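Local coordinates for protein B- and T-lymphocyte attenuator (Mus musculus, PDB 1XAU) that acts as an inhibitory receptor on lymphocytes, damping antigen receptor signalling through SHP-1 and SHP-2 and binding the herpesvirus entry mediator through its extracellular immunoglobulin domain, at residues 29-34 against 82-87; 33-38 against 76-81. All coordinates share one frame; numbering follows the deposited sequence.

Contact 1: 29-34 against 82-87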
ATOM      1  N   GLY A  29       6.562  15.848  -7.361  1.00 20.45           N
ATOM      2  CA  GLY A  29       8.032  15.867  -7.333  1.00 20.35           C
ATOM      3  C   GLY A  29       8.700  15.396  -6.038  1.00 20.84           C
ATOM      4  O   GLY A  29       9.910  15.155  -5.995  1.00 21.11           O
ATOM      5  N   GLU A  30       7.968  15.317  -4.924  1.00 20.85           N
ATOM      6  CA  GLU A  30       8.547  14.796  -3.688  1.00 21.11           C
ATOM      7  C   GLU A  30       8.742  13.285  -3.750  1.00 19.72           C
ATOM      8  O   GLU A  30       8.044  12.617  -4.533  1.00 19.58           O
ATOM      9  CB  GLU A  30       7.596  14.982  -2.487  1.00 22.43           C
ATOM     10  CG  GLU A  30       7.416  16.370  -2.006  1.00 25.06           C
ATOM     11  CD  GLU A  30       6.552  16.367  -0.729  1.00 25.29           C
ATOM     12  OE1 GLU A  30       5.411  15.783  -0.742  1.00 24.40           O
ATOM     13  OE2 GLU A  30       7.020  16.937   0.271  1.00 25.16           O
ATOM     14  N   LEU A  31       9.712  12.754  -2.968  1.00 18.18           N
ATOM     15  CA  LEU A  31       9.858  11.255  -2.791  1.00 17.93           C
ATOM     16  C   LEU A  31       8.747  11.021  -1.765  1.00 17.69           C
ATOM     17  O   LEU A  31       8.749  11.685  -0.734  1.00 18.52           O
ATOM     18  CB  LEU A  31      11.184  10.896  -2.121  1.00 19.29           C
ATOM     19  CG  LEU A  31      12.217  10.371  -3.135  1.00 22.84           C
ATOM     20  CD1 LEU A  31      12.116  11.094  -4.383  1.00 22.60           C
ATOM     21  CD2 LEU A  31      13.611  10.342  -2.548  1.00 22.38           C
ATOM     22  N   PHE A  32       7.839  10.073  -1.958  1.00 15.53           N
ATOM     23  CA  PHE A  32       6.720   9.939  -0.988  1.00 15.14           C
ATOM     24  C   PHE A  32       6.444   8.457  -0.809  1.00 15.52           C
ATOM     25  O   PHE A  32       6.735   7.661  -1.707  1.00 16.46           O
ATOM     26  CB  PHE A  32       5.464  10.584  -1.581  1.00 16.25           C
ATOM     27  CG  PHE A  32       4.224  10.576  -0.640  1.00 17.09           C
ATOM     28  CD1 PHE A  32       4.110  11.550   0.358  1.00 19.14           C
ATOM     29  CD2 PHE A  32       3.201   9.657  -0.810  1.00 18.79           C
ATOM     30  CE1 PHE A  32       2.941  11.600   1.205  1.00 19.18           C
ATOM     31  CE2 PHE A  32       2.020   9.712   0.050  1.00 19.44           C
ATOM     32  CZ  PHE A  32       1.932  10.674   1.030  1.00 19.68           C
ATOM     33  N   LYS A  33       5.926   8.044   0.344  1.00 14.06           N
ATOM     34  CA  LYS A  33       5.610   6.652   0.481  1.00 14.19           C
ATOM     35  C   LYS A  33       4.308   6.411   1.247  1.00 14.81           C
ATOM     36  O   LYS A  33       3.861   7.310   2.009  1.00 15.01           O
ATOM     37  CB  LYS A  33       6.708   5.911   1.250  1.00 15.03           C
ATOM     38  CG  LYS A  33       7.007   6.438   2.695  1.00 16.77           C
ATOM     39  CD  LYS A  33       8.128   5.609   3.392  1.00 18.74           C
ATOM     40  CE  LYS A  33       8.474   6.350   4.743  1.00 20.90           C
ATOM     41  NZ  LYS A  33       9.369   5.645   5.780  1.00 20.08           N
ATOM     42  N   ILE A  34       3.657   5.267   0.982  1.00 14.70           N
ATOM     43  CA  ILE A  34       2.524   4.877   1.810  1.00 16.14           C
ATOM     44  C   ILE A  34       2.841   3.500   2.361  1.00 16.60           C
ATOM     45  O   ILE A  34       3.652   2.742   1.824  1.00 16.46           O
ATOM     46  CB  ILE A  34       1.199   4.898   1.088  1.00 17.80           C
ATOM     47  CG1 ILE A  34       1.251   4.032  -0.115  1.00 18.57           C
ATOM     48  CG2 ILE A  34       0.858   6.388   0.752  1.00 18.45           C
ATOM     49  CD1 ILE A  34      -0.116   4.099  -0.925  1.00 21.18           C
ATOM     50  N   HIS A  82       6.738   3.049  -2.631  1.00 13.25           N
ATOM     51  CA  HIS A  82       7.577   4.269  -2.732  1.00 13.48           C
ATOM     52  C   HIS A  82       7.392   4.943  -4.080  1.00 14.17           C
ATOM     53  O   HIS A  82       7.575   4.294  -5.121  1.00 14.40           O
ATOM     54  CB  HIS A  82       9.033   3.890  -2.684  1.00 15.24           C
ATOM     55  CG  HIS A  82       9.429   3.164  -1.442  1.00 16.18           C
ATOM     56  ND1 HIS A  82       9.950   3.805  -0.350  1.00 17.81           N
ATOM     57  CD2 HIS A  82       9.457   1.840  -1.161  1.00 17.66           C
ATOM     58  CE1 HIS A  82      10.284   2.900   0.565  1.00 17.59           C
ATOM     59  NE2 HIS A  82      10.001   1.703   0.100  1.00 17.65           N
ATOM     60  N   PHE A  83       7.044   6.210  -4.084  1.00 12.87           N
ATOM     61  CA  PHE A  83       6.891   6.963  -5.316  1.00 14.52           C
ATOM     62  C   PHE A  83       8.181   7.816  -5.434  1.00 15.26           C
ATOM     63  O   PHE A  83       8.481   8.658  -4.538  1.00 16.16           O
ATOM     64  CB  PHE A  83       5.712   7.943  -5.200  1.00 13.67           C
ATOM     65  CG  PHE A  83       4.379   7.280  -4.973  1.00 15.62           C
ATOM     66  CD1 PHE A  83       3.509   7.130  -6.056  1.00 15.22           C
ATOM     67  CD2 PHE A  83       4.001   6.825  -3.718  1.00 16.16           C
ATOM     68  CE1 PHE A  83       2.234   6.518  -5.869  1.00 16.70           C
ATOM     69  CE2 PHE A  83       2.724   6.187  -3.514  1.00 17.25           C
ATOM     70  CZ  PHE A  83       1.851   6.052  -4.629  1.00 16.62           C
ATOM     71  N   LYS A  84       8.899   7.657  -6.543  1.00 16.38           N
ATOM     72  CA  LYS A  84      10.191   8.303  -6.747  1.00 17.93           C
ATOM     73  C   LYS A  84      10.262   8.918  -8.135  1.00 18.22           C
ATOM     74  O   LYS A  84      10.830   8.306  -9.064  1.00 17.38           O
ATOM     75  CB  LYS A  84      11.292   7.229  -6.628  1.00 20.01           C
ATOM     76  CG  LYS A  84      12.745   7.780  -6.701  1.00 22.46           C
ATOM     77  CD  LYS A  84      13.803   6.705  -6.378  1.00 26.34           C
ATOM     78  CE  LYS A  84      15.253   7.231  -6.764  1.00 28.09           C
ATOM     79  NZ  LYS A  84      16.388   6.614  -5.894  1.00 31.30           N
ATOM     80  N   PRO A  85       9.675  10.098  -8.302  1.00 18.23           N
ATOM     81  CA  PRO A  85       8.961  10.862  -7.269  1.00 18.14           C
ATOM     82  C   PRO A  85       7.486  10.655  -7.513  1.00 18.06           C
ATOM     83  O   PRO A  85       7.116   9.996  -8.485  1.00 17.17           O
ATOM     84  CB  PRO A  85       9.313  12.313  -7.621  1.00 19.84           C
ATOM     85  CG  PRO A  85       9.301  12.299  -9.114  1.00 18.60           C
ATOM     86  CD  PRO A  85       9.916  10.916  -9.507  1.00 18.90           C
ATOM     87  N   ILE A  86       6.648  11.282  -6.695  1.00 17.26           N
ATOM     88  CA  ILE A  86       5.227  11.232  -6.880  1.00 17.89           C
ATOM     89  C   ILE A  86       4.756  12.278  -7.916  1.00 18.60           C
ATOM     90  O   ILE A  86       5.425  13.327  -8.118  1.00 20.00           O
ATOM     91  CB  ILE A  86       4.485  11.411  -5.549  1.00 16.56           C
ATOM     92  CG1 ILE A  86       3.020  11.025  -5.811  1.00 16.51           C
ATOM     93  CG2 ILE A  86       4.601  12.869  -5.045  1.00 15.55           C
ATOM     94  CD1 ILE A  86       2.376  10.689  -4.496  1.00 17.70           C
ATOM     95  N   HIS A  87       3.706  11.945  -8.654  1.00 18.38           N
ATOM     96  CA  HIS A  87       3.223  12.852  -9.697  1.00 20.16           C
ATOM     97  C   HIS A  87       1.766  13.179  -9.505  1.00 19.60           C
ATOM     98  O   HIS A  87       1.035  12.482  -8.777  1.00 18.12           O
ATOM     99  CB  HIS A  87       3.338  12.212 -11.100  1.00 21.57           C
ATOM    100  CG  HIS A  87       4.647  11.549 -11.387  1.00 24.25           C
ATOM    101  ND1 HIS A  87       4.818  10.171 -11.336  1.00 26.73           N
ATOM    102  CD2 HIS A  87       5.852  12.066 -11.732  1.00 25.24           C
ATOM    103  CE1 HIS A  87       6.079   9.880 -11.626  1.00 26.59           C
ATOM    104  NE2 HIS A  87       6.720  11.011 -11.871  1.00 26.30           N
TER
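F32 and F83 form an antiparallel hydrogen-bonded pair near one end of the immunoglobulin β-sandwich, where strands 32-39 and 78-83, the B and E strands of the fold, meet the loops that precede and follow them. The tight part lies on the side of F32, F83 and I86, which looks into the sandwich. F32 holds CG anti to its backbone N (chi1 -177°), and its side chain runs alongside those of both F83 and I86. Its CD2 lies 3.9 Å from I86 CD1, while F83 CD2 comes up to the edge of the F32 ring, near its plane. The same I86 methyl sits over one face of the F83 ring, toward the rim, and I34 CG1 reaches the edge of that ring. I112 of strand 103-114 and H24 and A26 of strand 22-26, both in the opposing sheet, continue the packing around F32.

The other side is looser and more exposed. K33 CB approaches H82 ND1 at 4.2 Å, but the extended lysine chain then leads away; H82 instead stacks on Y67 and hydrogen-bonds S69 through NE2. L31 CD1 only grazes K84 CG, at 4.1 Å, with the two side chains pointing the same way.

Beyond the paired strands, backbone bonds carry the contact on. A cis peptide bond precedes P85, and just after it I86 N donates to E30 O and G29 N to I86 O, both at 2.9 Å. P85 CB packs against two carbonyl oxygens of the facing loop, 3.3 Å from G29 O and 3.4 Å from E30 O.

Contact 2: 33-38 against 76-81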
ATOM      1  N   LYS A  33       5.926   8.044   0.344  1.00 14.06           N
ATOM      2  CA  LYS A  33       5.610   6.652   0.481  1.00 14.19           C
ATOM      3  C   LYS A  33       4.308   6.411   1.247  1.00 14.81           C
ATOM      4  O   LYS A  33       3.861   7.310   2.009  1.00 15.01           O
ATOM      5  CB  LYS A  33       6.708   5.911   1.250  1.00 15.03           C
ATOM      6  CG  LYS A  33       7.007   6.438   2.695  1.00 16.77           C
ATOM      7  CD  LYS A  33       8.128   5.609   3.392  1.00 18.74           C
ATOM      8  CE  LYS A  33       8.474   6.350   4.743  1.00 20.90           C
ATOM      9  NZ  LYS A  33       9.369   5.645   5.780  1.00 20.08           N
ATOM     10  N   ILE A  34       3.657   5.267   0.982  1.00 14.70           N
ATOM     11  CA  ILE A  34       2.524   4.877   1.810  1.00 16.14           C
ATOM     12  C   ILE A  34       2.841   3.500   2.361  1.00 16.60           C
ATOM     13  O   ILE A  34       3.652   2.742   1.824  1.00 16.46           O
ATOM     14  CB  ILE A  34       1.199   4.898   1.088  1.00 17.80           C
ATOM     15  CG1 ILE A  34       1.251   4.032  -0.115  1.00 18.57           C
ATOM     16  CG2 ILE A  34       0.858   6.388   0.752  1.00 18.45           C
ATOM     17  CD1 ILE A  34      -0.116   4.099  -0.925  1.00 21.18           C
ATOM     18  N   GLU A  35       2.224   3.204   3.486  1.00 17.24           N
ATOM     19  CA  GLU A  35       2.601   2.009   4.213  1.00 17.30           C
ATOM     20  C   GLU A  35       1.438   1.109   4.503  1.00 18.26           C
ATOM     21  O   GLU A  35       0.365   1.587   4.856  1.00 17.39           O
ATOM     22  CB  GLU A  35       3.141   2.462   5.564  1.00 19.50           C
ATOM     23  CG  GLU A  35       4.397   3.336   5.456  1.00 22.68           C
ATOM     24  CD  GLU A  35       4.988   3.659   6.804  1.00 25.62           C
ATOM     25  OE1 GLU A  35       4.359   3.421   7.894  1.00 26.66           O
ATOM     26  OE2 GLU A  35       6.116   4.148   6.773  1.00 27.31           O
ATOM     27  N   CYS A  36       1.739  -0.183   4.534  1.00 17.21           N
ATOM     28  CA  CYS A  36       0.709  -1.191   4.862  1.00 18.79           C
ATOM     29  C   CYS A  36       1.258  -2.065   5.980  1.00 18.79           C
ATOM     30  O   CYS A  36       2.041  -2.963   5.706  1.00 18.73           O
ATOM     31  CB  CYS A  36       0.439  -1.976   3.587  1.00 19.81           C
ATOM     32  SG  CYS A  36      -0.460  -3.558   3.663  1.00 24.55           S
ATOM     33  N   PRO A  37       0.934  -1.775   7.241  1.00 19.59           N
ATOM     34  CA  PRO A  37       1.441  -2.615   8.358  1.00 19.73           C
ATOM     35  C   PRO A  37       0.867  -4.051   8.163  1.00 20.10           C
ATOM     36  O   PRO A  37      -0.307  -4.213   7.805  1.00 20.06           O
ATOM     37  CB  PRO A  37       0.840  -1.950   9.580  1.00 21.67           C
ATOM     38  CG  PRO A  37       0.705  -0.569   9.225  1.00 21.72           C
ATOM     39  CD  PRO A  37       0.151  -0.639   7.788  1.00 20.88           C
ATOM     40  N   VAL A  38       1.662  -5.082   8.382  1.00 20.13           N
ATOM     41  CA  VAL A  38       1.204  -6.458   8.182  1.00 20.92           C
ATOM     42  C   VAL A  38       1.461  -7.308   9.403  1.00 22.57           C
ATOM     43  O   VAL A  38       2.648  -7.441   9.835  1.00 23.00           O
ATOM     44  CB  VAL A  38       1.943  -7.138   6.981  1.00 21.28           C
ATOM     45  CG1 VAL A  38       1.364  -8.523   6.679  1.00 20.87           C
ATOM     46  CG2 VAL A  38       1.817  -6.210   5.691  1.00 20.88           C
ATOM     47  N   VAL A  76       5.742  -3.685  14.071  1.00 40.63           N
ATOM     48  CA  VAL A  76       5.052  -4.532  13.114  1.00 37.59           C
ATOM     49  C   VAL A  76       5.731  -4.368  11.732  1.00 34.93           C
ATOM     50  O   VAL A  76       6.098  -3.258  11.355  1.00 34.72           O
ATOM     51  CB  VAL A  76       3.568  -4.100  13.011  1.00 37.93           C
ATOM     52  CG1 VAL A  76       2.871  -4.853  11.862  1.00 37.50           C
ATOM     53  CG2 VAL A  76       2.860  -4.375  14.361  1.00 38.15           C
ATOM     54  N   PRO A  77       5.939  -5.461  10.989  1.00 32.61           N
ATOM     55  CA  PRO A  77       6.581  -5.279   9.672  1.00 29.76           C
ATOM     56  C   PRO A  77       5.648  -4.384   8.851  1.00 27.33           C
ATOM     57  O   PRO A  77       4.439  -4.372   9.078  1.00 25.79           O
ATOM     58  CB  PRO A  77       6.644  -6.700   9.105  1.00 30.98           C
ATOM     59  CG  PRO A  77       6.559  -7.596  10.333  1.00 31.87           C
ATOM     60  CD  PRO A  77       5.566  -6.875  11.202  1.00 32.72           C
ATOM     61  N   VAL A  78       6.227  -3.619   7.929  1.00 23.91           N
ATOM     62  CA  VAL A  78       5.456  -2.721   7.114  1.00 21.87           C
ATOM     63  C   VAL A  78       5.819  -2.928   5.643  1.00 19.33           C
ATOM     64  O   VAL A  78       7.003  -3.003   5.294  1.00 19.09           O
ATOM     65  CB  VAL A  78       5.758  -1.263   7.494  1.00 21.81           C
ATOM     66  CG1 VAL A  78       4.935  -0.379   6.636  1.00 22.56           C
ATOM     67  CG2 VAL A  78       5.342  -0.978   8.999  1.00 22.48           C
ATOM     68  N   PHE A  79       4.810  -3.120   4.816  1.00 17.61           N
ATOM     69  CA  PHE A  79       5.028  -3.235   3.369  1.00 16.68           C
ATOM     70  C   PHE A  79       4.827  -1.822   2.829  1.00 17.19           C
ATOM     71  O   PHE A  79       3.842  -1.189   3.134  1.00 17.92           O
ATOM     72  CB  PHE A  79       4.005  -4.203   2.753  1.00 15.35           C
ATOM     73  CG  PHE A  79       4.206  -4.435   1.346  1.00 15.88           C
ATOM     74  CD1 PHE A  79       5.450  -4.819   0.864  1.00 16.91           C
ATOM     75  CD2 PHE A  79       3.107  -4.322   0.459  1.00 15.97           C
ATOM     76  CE1 PHE A  79       5.628  -5.088  -0.522  1.00 16.74           C
ATOM     77  CE2 PHE A  79       3.255  -4.591  -0.933  1.00 16.51           C
ATOM     78  CZ  PHE A  79       4.526  -4.959  -1.417  1.00 18.45           C
ATOM     79  N   VAL A  80       5.774  -1.324   2.058  1.00 15.31           N
ATOM     80  CA  VAL A  80       5.753   0.049   1.634  1.00 15.63           C
ATOM     81  C   VAL A  80       5.730   0.242   0.130  1.00 14.47           C
ATOM     82  O   VAL A  80       6.375  -0.529  -0.579  1.00 14.81           O
ATOM     83  CB  VAL A  80       7.067   0.630   2.169  1.00 15.88           C
ATOM     84  CG1 VAL A  80       7.123   2.109   1.983  1.00 16.08           C
ATOM     85  CG2 VAL A  80       7.171   0.238   3.663  1.00 18.20           C
ATOM     86  N   LEU A  81       5.013   1.255  -0.321  1.00 14.39           N
ATOM     87  CA  LEU A  81       4.956   1.650  -1.734  1.00 13.16           C
ATOM     88  C   LEU A  81       5.702   2.976  -1.794  1.00 13.62           C
ATOM     89  O   LEU A  81       5.303   3.973  -1.154  1.00 15.33           O
ATOM     90  CB  LEU A  81       3.487   1.773  -2.186  1.00 12.93           C
ATOM     91  CG  LEU A  81       3.378   2.275  -3.635  1.00 13.56           C
ATOM     92  CD1 LEU A  81       3.903   1.135  -4.588  1.00 14.41           C
ATOM     93  CD2 LEU A  81       1.903   2.629  -3.939  1.00 13.91           C
TER
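I34 and L81 lie side by side on the inward face of the B-E strand pair of this V-type immunoglobulin domain, both side chains pointing the same way. I34 CG1 stands between its backbone N and carbonyl carbon (chi1 56°) and meets L81 CB at 3.8 Å; farther out, I34 CD1 touches L81 CD2. W49 of strand 47-52, in the other sheet, packs against both residues. On the same face, C36 forms the disulfide to C96 that ties the two sheets together, and V38 runs alongside F79, its CG2 4.2 Å from F79 CB, while the phenylalanine ring leads away to W49 and W70.

The opposite face is more polar. E35 crosses V78 obliquely, laying its chain over V78 CG1, which comes within 3.5 Å of E35 CB; the salt bridge of its carboxylate to R74 is doubtful in detail, OE2 being less surely placed. K33 crosses V80 in a similar way, CB and CD both touching V80 CG1.

Between these faces, five backbone hydrogen bonds join the two segments, the last to P77, just ahead of the strand. C36 N donates to F79 O at 2.7 Å, whereas F79 N approaches C36 O from above the carbonyl plane, 41° out of it.

Overall arrangement
From the N terminus, after strands 15-16 and 22-26, the chain passes through 29-34 and runs directly into 33-38, with K33 and I34 common to both. It then crosses to the other sheet for strands 47-52 and 57-59 and returns through 66-71 before 76-81 and 82-87 come back antiparallel beside the starting strand. Contact 2 therefore closes the inner loop, with 37 residues between its segments, and contact 1 encloses it with 47; the two are nested and do not cross. Their centres are 15 Å apart along one strand pair. Contact 2 joins the pair from its middle to one end and includes one cysteine of the intersheet disulfide; contact 1 joins the other end, where both strands meet loops.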